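Local coordinates for protein 4-amino-4-deoxychorismate lyase (Legionella pneumophila, PDB 3LUL) that belongs to the class IV aminotransferase family and carries pyridoxal phosphate bound to a lysine, in an assembly of two copies, at residues Ala88-Gly93 with Ser106-Gln111. Residues are numbered along the deposited sequence; the frame is centred on the assembly and turned at random.
Sequences AILSGG and SQLIFQ
Ile89 and Ile109 face each other as a hydrogen-bonded pair between two antiparallel strands, 84-91 and 106-113, neighbours in the mixed five-stranded sheet of this chain of the class IV aminotransferase family. Each takes the other's carbonyl: Ile89 N reaches Ile109 O at 2.9 Å and Ile109 N returns to Ile89 O, both nearly straight. Two residues on, Ser91 N gives an equally straight bond to Gln107 O, while the return bond from Gln107 N to Ser91 O is weak at 3.3 Å, at the point where 88-93 leaves the sheet through Gly92 and Gly93.

Gln107 can be traced outward from CB, which lies 3.2 Å from Ser91 OG, a snug fit on the face shared with the two isoleucines. With chi1 at -45°, CG sits anti to the carbonyl carbon, 3.5 Å from Ser91 OG and 4.0 Å from Gly93 CA. The chain then bends at chi2, and the amide finds its partners beyond this strand pair: NE2 on Val105 O, OE1 on Arg5 NH1. Ser91 OG is itself bound to Asp21 OD2, and Asp21 OD1 takes Gly93 N, so the two carboxylate oxygens of Asp21, in the loop ahead of strand 28-36, hold Ser91 and the backbone at Gly93. On this same face, Ile19 of the second subunit packs against Ile89 and Ile109.

The other face is apolar, with helices 43-57 and 65-78 packed on it. Leu108 CD1 leans over the opposite strand, 3.4 Å from Ile89 O, and reaches Leu90 CB more loosely at 4.1 Å. Phe110 lays its ring obliquely beside the methyl of Ala88, CE1 standing 3.8 Å from Ala88 CB.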
loop_
_atom_site.group_PDB
_atom_site.type_symbol
_atom_site.label_atom_id
_atom_site.label_comp_id
_atom_site.label_asym_id
_atom_site.label_seq_id
_atom_site.Cartn_x
_atom_site.Cartn_y
_atom_site.Cartn_z
ATOM N N ALA B 88 -17.024 -1.427 4.794
ATOM C CA ALA B 88 -16.843 -0.154 5.527
ATOM C C ALA B 88 -15.433 0.321 5.229
ATOM O O ALA B 88 -14.512 -0.467 5.317
ATOM C CB ALA B 88 -16.987 -0.370 6.992
ATOM N N ILE B 89 -15.272 1.570 4.789
ATOM C CA ILE B 89 -13.964 2.165 4.557
ATOM C C ILE B 89 -13.818 3.375 5.471
ATOM O O ILE B 89 -14.677 4.237 5.458
ATOM C CB ILE B 89 -13.756 2.616 3.086
ATOM C CG1 ILE B 89 -14.008 1.461 2.108
ATOM C CG2 ILE B 89 -12.331 3.133 2.889
ATOM C CD1 ILE B 89 -13.926 1.909 0.618
ATOM N N LEU B 90 -12.740 3.398 6.269
ATOM C CA LEU B 90 -12.420 4.497 7.199
ATOM C C LEU B 90 -11.172 5.186 6.659
ATOM O O LEU B 90 -10.118 4.548 6.509
ATOM C CB LEU B 90 -12.104 3.963 8.592
ATOM C CG LEU B 90 -11.760 4.975 9.680
ATOM C CD1 LEU B 90 -12.990 5.752 10.085
ATOM C CD2 LEU B 90 -11.133 4.262 10.898
ATOM N N SER B 91 -11.303 6.464 6.331
ATOM C CA SER B 91 -10.182 7.260 5.829
ATOM C C SER B 91 -9.619 8.106 6.933
ATOM O O SER B 91 -10.328 8.458 7.878
ATOM C CB SER B 91 -10.636 8.201 4.725
ATOM O OG SER B 91 -11.462 9.227 5.227
ATOM N N GLY B 92 -8.346 8.454 6.802
ATOM C CA GLY B 92 -7.696 9.382 7.742
ATOM C C GLY B 92 -8.336 10.758 7.688
ATOM O O GLY B 92 -8.322 11.506 8.662
ATOM N N GLY B 93 -8.935 11.096 6.554
ATOM C CA GLY B 93 -9.714 12.327 6.416
ATOM C C GLY B 93 -8.962 13.473 5.771
ATOM O O GLY B 93 -7.746 13.371 5.530
ATOM N N SER B 106 -11.864 11.776 10.859
ATOM C CA SER B 106 -11.903 10.624 9.972
ATOM C C SER B 106 -13.295 10.486 9.337
ATOM O O SER B 106 -14.292 11.025 9.833
ATOM C CB SER B 106 -11.471 9.355 10.712
ATOM O OG SER B 106 -12.260 9.114 11.863
ATOM N N GLN B 107 -13.339 9.787 8.210
ATOM C CA GLN B 107 -14.534 9.703 7.407
ATOM C C GLN B 107 -14.808 8.225 7.218
ATOM O O GLN B 107 -13.904 7.447 6.990
ATOM C CB GLN B 107 -14.328 10.419 6.073
ATOM C CG GLN B 107 -13.635 11.796 6.187
ATOM C CD GLN B 107 -14.585 12.894 6.568
ATOM O OE1 GLN B 107 -15.620 13.067 5.922
ATOM N NE2 GLN B 107 -14.254 13.651 7.627
ATOM N N LEU B 108 -16.060 7.844 7.348
ATOM C CA LEU B 108 -16.462 6.475 7.194
ATOM C C LEU B 108 -17.502 6.408 6.082
ATOM O O LEU B 108 -18.439 7.237 6.059
ATOM C CB LEU B 108 -17.021 6.017 8.519
ATOM C CG LEU B 108 -17.341 4.573 8.826
ATOM C CD1 LEU B 108 -16.186 3.608 8.442
ATOM C CD2 LEU B 108 -17.701 4.495 10.300
ATOM N N ILE B 109 -17.323 5.472 5.142
ATOM C CA ILE B 109 -18.311 5.183 4.104
ATOM C C ILE B 109 -18.694 3.697 4.149
ATOM O O ILE B 109 -17.835 2.826 4.298
ATOM C CB ILE B 109 -17.818 5.584 2.702
ATOM C CG1 ILE B 109 -17.703 7.113 2.614
ATOM C CG2 ILE B 109 -18.745 5.018 1.555
ATOM C CD1 ILE B 109 -17.132 7.629 1.259
ATOM N N PHE B 110 -19.999 3.431 4.049
ATOM C CA PHE B 110 -20.511 2.061 3.900
ATOM C C PHE B 110 -21.111 1.833 2.526
ATOM O O PHE B 110 -21.836 2.686 2.000
ATOM C CB PHE B 110 -21.607 1.779 4.919
ATOM C CG PHE B 110 -21.183 1.956 6.335
ATOM C CD1 PHE B 110 -20.663 0.868 7.042
ATOM C CD2 PHE B 110 -21.342 3.185 6.988
ATOM C CE1 PHE B 110 -20.293 1.008 8.369
ATOM C CE2 PHE B 110 -20.977 3.326 8.315
ATOM C CZ PHE B 110 -20.462 2.240 9.007
ATOM N N GLN B 111 -20.795 0.689 1.946
ATOM C CA GLN B 111 -21.333 0.292 0.639
ATOM C C GLN B 111 -21.735 -1.175 0.654
ATOM O O GLN B 111 -20.997 -2.011 1.159
ATOM C CB GLN B 111 -20.281 0.485 -0.443
ATOM C CG GLN B 111 -20.028 1.949 -0.782
ATOM C CD GLN B 111 -21.214 2.625 -1.489
ATOM O OE1 GLN B 111 -21.852 3.548 -0.949
ATOM N NE2 GLN B 111 -21.501 2.180 -2.703
#